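Local atomic coordinates of putative acetamidase/formamidase (Yersinia enterocolitica subsp. palearctica serotype O:3, PDB entry 5UBU), a protein that probably hydrolyses carbon-nitrogen bonds, other than peptide bonds, in linear amides. Residues M194-P208 with L253-I267. Residues are numbered along the deposited sequence; the frame is centred on the assembly and turned at random.
With NA (sodium ion), chain H.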
loop_
_atom_site.group_PDB
_atom_site.type_symbol
_atom_site.label_atom_id
_atom_site.label_comp_id
_atom_site.label_asym_id
_atom_site.label_seq_id
_atom_site.Cartn_x
_atom_site.Cartn_y
_atom_site.Cartn_z
HETATM N N MSE B 194 -1.303 10.956 -16.290
HETATM C CA MSE B 194 -2.159 9.804 -16.017
HETATM C C MSE B 194 -1.761 8.557 -16.761
HETATM O O MSE B 194 -1.940 7.454 -16.256
HETATM C CB MSE B 194 -3.591 10.151 -16.417
HETATM C CG MSE B 194 -4.144 11.308 -15.589
HETATM SE SE MSE B 194 -5.901 11.855 -16.274
HETATM C CE MSE B 194 -5.365 12.660 -17.988
ATOM N N ASP B 195 -1.236 8.722 -17.969
ATOM C CA ASP B 195 -0.831 7.593 -18.804
ATOM C C ASP B 195 -1.948 6.538 -18.905
ATOM O O ASP B 195 -1.745 5.369 -18.606
ATOM C CB ASP B 195 0.470 6.970 -18.285
ATOM C CG ASP B 195 1.666 7.919 -18.349
ATOM O OD1 ASP B 195 1.675 8.868 -19.167
ATOM O OD2 ASP B 195 2.629 7.688 -17.586
ATOM N N VAL B 196 -3.135 6.987 -19.300
ATOM C CA VAL B 196 -4.292 6.116 -19.488
ATOM C C VAL B 196 -4.438 5.950 -21.003
ATOM O O VAL B 196 -4.768 6.919 -21.692
ATOM C CB VAL B 196 -5.574 6.726 -18.874
ATOM C CG1 VAL B 196 -6.804 5.903 -19.246
ATOM C CG2 VAL B 196 -5.441 6.825 -17.364
ATOM N N PRO B 197 -4.198 4.730 -21.528
ATOM C CA PRO B 197 -4.263 4.444 -22.978
ATOM C C PRO B 197 -5.524 4.890 -23.703
ATOM O O PRO B 197 -5.477 5.140 -24.907
ATOM C CB PRO B 197 -4.175 2.919 -23.044
ATOM C CG PRO B 197 -3.460 2.529 -21.807
ATOM C CD PRO B 197 -3.839 3.527 -20.754
ATOM N N ASP B 198 -6.632 4.988 -22.977
ATOM C CA ASP B 198 -7.928 5.372 -23.558
ATOM C C ASP B 198 -8.062 6.849 -23.948
ATOM O O ASP B 198 -8.958 7.204 -24.714
ATOM C CB ASP B 198 -9.034 5.011 -22.572
ATOM C CG ASP B 198 -9.044 3.545 -22.227
ATOM O OD1 ASP B 198 -9.534 2.731 -23.028
ATOM O OD2 ASP B 198 -8.601 3.212 -21.123
ATOM N N ILE B 199 -7.176 7.696 -23.435
ATOM C CA ILE B 199 -7.206 9.132 -23.719
ATOM C C ILE B 199 -6.506 9.432 -25.051
ATOM O O ILE B 199 -5.439 10.043 -25.099
ATOM C CB ILE B 199 -6.606 9.926 -22.532
ATOM C CG1 ILE B 199 -7.453 9.649 -21.288
ATOM C CG2 ILE B 199 -6.579 11.429 -22.816
ATOM C CD1 ILE B 199 -6.912 10.266 -20.024
ATOM N N GLY B 200 -7.138 8.983 -26.131
ATOM C CA GLY B 200 -6.621 9.184 -27.486
ATOM C C GLY B 200 -7.729 9.634 -28.427
ATOM O O GLY B 200 -8.809 10.035 -27.979
ATOM N N PRO B 201 -7.466 9.579 -29.746
ATOM C CA PRO B 201 -8.469 9.963 -30.738
ATOM C C PRO B 201 -9.791 9.272 -30.470
ATOM O O PRO B 201 -9.814 8.074 -30.225
ATOM C CB PRO B 201 -7.861 9.492 -32.050
ATOM C CG PRO B 201 -6.390 9.573 -31.816
ATOM C CD PRO B 201 -6.170 9.248 -30.370
ATOM N N GLY B 202 -10.873 10.042 -30.485
ATOM C CA GLY B 202 -12.209 9.516 -30.223
ATOM C C GLY B 202 -12.620 9.555 -28.762
ATOM O O GLY B 202 -13.649 8.984 -28.405
ATOM N N SER B 203 -11.830 10.230 -27.918
ATOM C CA SER B 203 -12.142 10.339 -26.497
ATOM C C SER B 203 -12.328 11.803 -26.116
ATOM O O SER B 203 -11.737 12.687 -26.725
ATOM C CB SER B 203 -11.018 9.753 -25.640
ATOM O OG SER B 203 -9.849 10.577 -25.644
ATOM N N ILE B 204 -13.146 12.031 -25.093
ATOM C CA ILE B 204 -13.414 13.362 -24.563
ATOM C C ILE B 204 -13.044 13.282 -23.098
ATOM O O ILE B 204 -13.625 12.488 -22.375
ATOM C CB ILE B 204 -14.903 13.758 -24.669
ATOM C CG1 ILE B 204 -15.407 13.630 -26.109
ATOM C CG2 ILE B 204 -15.105 15.186 -24.163
ATOM C CD1 ILE B 204 -16.904 13.875 -26.269
ATOM N N THR B 205 -12.080 14.083 -22.663
ATOM C CA THR B 205 -11.666 14.085 -21.259
ATOM C C THR B 205 -12.240 15.335 -20.577
ATOM O O THR B 205 -12.145 16.443 -21.115
ATOM C CB THR B 205 -10.129 14.053 -21.114
ATOM O OG1 THR B 205 -9.610 12.888 -21.756
ATOM C CG2 THR B 205 -9.720 14.021 -19.654
ATOM N N TYR B 206 -12.840 15.135 -19.400
ATOM C CA TYR B 206 -13.437 16.217 -18.611
ATOM C C TYR B 206 -12.536 16.527 -17.423
ATOM O O TYR B 206 -12.272 15.652 -16.614
ATOM C CB TYR B 206 -14.835 15.819 -18.152
ATOM C CG TYR B 206 -15.753 15.490 -19.312
ATOM C CD1 TYR B 206 -16.236 16.495 -20.142
ATOM C CD2 TYR B 206 -16.147 14.185 -19.575
ATOM C CE1 TYR B 206 -17.074 16.210 -21.211
ATOM C CE2 TYR B 206 -16.989 13.891 -20.640
ATOM C CZ TYR B 206 -17.450 14.911 -21.456
ATOM O OH TYR B 206 -18.286 14.645 -22.513
ATOM N N LEU B 207 -12.065 17.769 -17.336
ATOM C CA LEU B 207 -11.150 18.207 -16.274
ATOM C C LEU B 207 -11.760 19.336 -15.433
ATOM O O LEU B 207 -12.254 20.313 -15.988
ATOM C CB LEU B 207 -9.852 18.703 -16.909
ATOM C CG LEU B 207 -9.065 17.657 -17.716
ATOM C CD1 LEU B 207 -7.951 18.298 -18.537
ATOM C CD2 LEU B 207 -8.497 16.585 -16.793
ATOM N N PRO B 208 -11.681 19.234 -14.090
ATOM C CA PRO B 208 -12.279 20.253 -13.251
ATOM C C PRO B 208 -11.462 21.534 -13.154
ATOM O O PRO B 208 -10.306 21.500 -12.746
ATOM C CB PRO B 208 -12.356 19.581 -11.874
ATOM C CG PRO B 208 -11.439 18.409 -11.925
ATOM C CD PRO B 208 -10.839 18.327 -13.296
ATOM N N LEU B 253 -16.790 18.609 -10.228
ATOM C CA LEU B 253 -16.084 17.333 -10.325
ATOM C C LEU B 253 -14.921 17.375 -9.363
ATOM O O LEU B 253 -14.315 18.424 -9.174
ATOM C CB LEU B 253 -15.493 17.078 -11.710
ATOM C CG LEU B 253 -16.350 17.048 -12.964
ATOM C CD1 LEU B 253 -15.481 16.493 -14.101
ATOM C CD2 LEU B 253 -17.592 16.188 -12.758
ATOM N N SER B 254 -14.607 16.238 -8.764
ATOM C CA SER B 254 -13.475 16.150 -7.860
ATOM C C SER B 254 -12.297 15.509 -8.573
ATOM O O SER B 254 -11.148 15.757 -8.206
ATOM C CB SER B 254 -13.834 15.357 -6.607
ATOM O OG SER B 254 -14.820 16.047 -5.869
ATOM N N TRP B 255 -12.589 14.687 -9.585
ATOM C CA TRP B 255 -11.562 13.984 -10.344
ATOM C C TRP B 255 -11.843 14.022 -11.835
ATOM O O TRP B 255 -12.960 14.314 -12.241
ATOM C CB TRP B 255 -11.487 12.529 -9.887
ATOM C CG TRP B 255 -11.049 12.409 -8.501
ATOM C CD1 TRP B 255 -11.832 12.383 -7.393
ATOM C CD2 TRP B 255 -9.705 12.332 -8.047
ATOM N NE1 TRP B 255 -11.058 12.277 -6.269
ATOM C CE2 TRP B 255 -9.744 12.254 -6.642
ATOM C CE3 TRP B 255 -8.460 12.313 -8.694
ATOM C CZ2 TRP B 255 -8.594 12.154 -5.868
ATOM C CZ3 TRP B 255 -7.314 12.225 -7.925
ATOM C CH2 TRP B 255 -7.388 12.143 -6.523
ATOM N N PRO B 256 -10.821 13.744 -12.657
ATOM C CA PRO B 256 -11.050 13.727 -14.100
ATOM C C PRO B 256 -11.969 12.597 -14.528
ATOM O O PRO B 256 -11.985 11.545 -13.899
ATOM C CB PRO B 256 -9.648 13.470 -14.690
ATOM C CG PRO B 256 -8.690 13.886 -13.629
ATOM C CD PRO B 256 -9.384 13.642 -12.322
ATOM N N ARG B 257 -12.725 12.833 -15.593
ATOM C CA ARG B 257 -13.619 11.834 -16.163
ATOM C C ARG B 257 -13.424 11.846 -17.657
ATOM O O ARG B 257 -12.936 12.825 -18.211
ATOM C CB ARG B 257 -15.065 12.148 -15.835
ATOM C CG ARG B 257 -15.393 12.016 -14.373
ATOM C CD ARG B 257 -16.782 12.548 -14.066
ATOM N NE ARG B 257 -17.119 12.327 -12.659
ATOM C CZ ARG B 257 -18.242 12.726 -12.071
ATOM N NH1 ARG B 257 -19.173 13.388 -12.747
ATOM N NH2 ARG B 257 -18.431 12.464 -10.791
HETATM N N MSE B 258 -13.761 10.748 -18.312
HETATM C CA MSE B 258 -13.643 10.698 -19.763
HETATM C C MSE B 258 -14.815 9.942 -20.314
HETATM O O MSE B 258 -15.572 9.303 -19.590
HETATM C CB MSE B 258 -12.246 10.260 -20.247
HETATM C CG MSE B 258 -12.005 8.763 -20.310
HETATM SE SE MSE B 258 -12.541 7.982 -22.050
HETATM C CE MSE B 258 -12.206 6.104 -21.546
ATOM N N GLU B 259 -14.961 10.034 -21.622
ATOM C CA GLU B 259 -16.065 9.429 -22.317
ATOM C C GLU B 259 -15.633 9.101 -23.731
ATOM O O GLU B 259 -14.845 9.829 -24.320
ATOM C CB GLU B 259 -17.184 10.467 -22.349
ATOM C CG GLU B 259 -18.453 10.076 -23.075
ATOM C CD GLU B 259 -19.497 11.194 -23.122
ATOM O OE1 GLU B 259 -19.187 12.365 -22.810
ATOM O OE2 GLU B 259 -20.646 10.888 -23.493
ATOM N N ASN B 260 -16.123 7.990 -24.261
ATOM C CA ASN B 260 -15.846 7.606 -25.650
ATOM C C ASN B 260 -17.086 6.919 -26.220
ATOM O O ASN B 260 -18.122 6.863 -25.564
ATOM C CB ASN B 260 -14.556 6.775 -25.801
ATOM C CG ASN B 260 -14.578 5.487 -25.032
ATOM O OD1 ASN B 260 -15.636 4.973 -24.673
ATOM N ND2 ASN B 260 -13.389 4.939 -24.782
ATOM N N ALA B 261 -16.987 6.399 -27.434
ATOM C CA ALA B 261 -18.136 5.766 -28.069
ATOM C C ALA B 261 -18.846 4.723 -27.221
ATOM O O ALA B 261 -20.078 4.698 -27.195
ATOM C CB ALA B 261 -17.739 5.164 -29.419
ATOM N N GLU B 262 -18.085 3.908 -26.488
ATOM C CA GLU B 262 -18.688 2.823 -25.712
ATOM C C GLU B 262 -18.790 2.971 -24.190
ATOM O O GLU B 262 -19.635 2.312 -23.592
ATOM C CB GLU B 262 -17.998 1.493 -26.063
ATOM C CG GLU B 262 -18.135 1.125 -27.549
ATOM C CD GLU B 262 -17.797 -0.323 -27.891
ATOM O OE1 GLU B 262 -17.369 -1.136 -27.025
ATOM O OE2 GLU B 262 -17.983 -0.658 -29.080
ATOM N N THR B 263 -17.982 3.820 -23.562
ATOM C CA THR B 263 -18.025 3.939 -22.087
ATOM C C THR B 263 -17.832 5.333 -21.502
ATOM O O THR B 263 -17.515 6.289 -22.202
ATOM C CB THR B 263 -16.865 3.114 -21.444
ATOM O OG1 THR B 263 -15.609 3.757 -21.699
ATOM C CG2 THR B 263 -16.819 1.691 -21.977
ATOM N N ILE B 264 -18.048 5.403 -20.190
ATOM C CA ILE B 264 -17.785 6.591 -19.389
ATOM C C ILE B 264 -16.767 6.055 -18.371
ATOM O O ILE B 264 -16.775 4.858 -18.067
ATOM C CB ILE B 264 -19.035 7.197 -18.699
ATOM C CG1 ILE B 264 -19.599 6.276 -17.616
ATOM C CG2 ILE B 264 -20.090 7.542 -19.735
ATOM C CD1 ILE B 264 -20.724 6.899 -16.835
HETATM N N MSE B 265 -15.898 6.922 -17.853
HETATM C CA MSE B 265 -14.878 6.491 -16.911
HETATM C C MSE B 265 -14.475 7.554 -15.942
HETATM O O MSE B 265 -14.386 8.716 -16.303
HETATM C CB MSE B 265 -13.661 6.096 -17.763
HETATM C CG MSE B 265 -12.417 5.647 -16.970
HETATM SE SE MSE B 265 -10.767 5.759 -18.076
HETATM C CE MSE B 265 -11.082 4.107 -19.078
ATOM N N SER B 266 -14.254 7.156 -14.692
ATOM C CA SER B 266 -13.777 8.061 -13.647
ATOM C C SER B 266 -12.311 7.703 -13.449
ATOM O O SER B 266 -11.975 6.529 -13.269
ATOM C CB SER B 266 -14.555 7.893 -12.353
ATOM O OG SER B 266 -15.883 8.357 -12.490
ATOM N N ILE B 267 -11.444 8.711 -13.474
ATOM C CA ILE B 267 -10.002 8.502 -13.357
ATOM C C ILE B 267 -9.443 8.979 -12.026
ATOM O O ILE B 267 -9.379 10.169 -11.773
ATOM C CB ILE B 267 -9.275 9.227 -14.506
ATOM C CG1 ILE B 267 -9.832 8.743 -15.857
ATOM C CG2 ILE B 267 -7.767 8.998 -14.421
ATOM C CD1 ILE B 267 -9.317 9.498 -17.063
HETATM NA NA NA H . 3.758 9.722 -18.977
HETATM O O HOH W 1 -11.075 5.962 -25.873
HETATM O O HOH W 2 5.573 8.104 -17.374
#
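Asp198 lies against two selenomethionine methyl groups at once. Its CB meets Met258 CE at 3.5 Å, while OD2 faces Met265 CE, and both selenomethionine side chains cross the aspartate at about a right angle. Met258 reaches it because its CG is lodged between the backbone N and the carbonyl carbon (chi1 84°) and the chain bends again at chi2. The carboxylate also forms a salt bridge with Arg310, which would balance its charge beside these apolar groups. A water bridges the two segments here: Asp198 O accepts from it at 2.7 Å and Asn260 ND2 donates to it.

The chain from Met194 to Ile199 lies over the face carrying Met258, Met265 and Ile267. The side chains of Val196 and Met265 run past each other in opposite directions, CG1 nearest SE, Ile199 CD1 meets Ile267 CD1 tip to tip at 3.9 Å, and Met194 lays its SE against Ile267 CG2.

Beyond the turn from Gly200 to Ser203 the chain enters strand 203-208, antiparallel to 257-260 with their axes 4.5 Å apart. Ile204 pairs with Glu259, and Tyr206 with Arg257, each through two backbone hydrogen bonds.

On the face of Ile204, Tyr206 and Glu259, the hydroxyl of Tyr206 donates to Glu259 OE1. The acceptor sits at the ring edge and in its plane, though the carboxylate itself is turned 42° from the ring. Glu259 gets there with CG opposite the backbone N (chi1 178°) and an extended chain; Lys327 forms a salt bridge with its OE2.

Strand 203-208 sits between 101-111 and the hairpin of strands 257-260 and 263-270: antiparallel pairing inside a large mixed sheet, covered by a loop whose start carries Asp195, a sodium ligand together with Asn193 and Asp220.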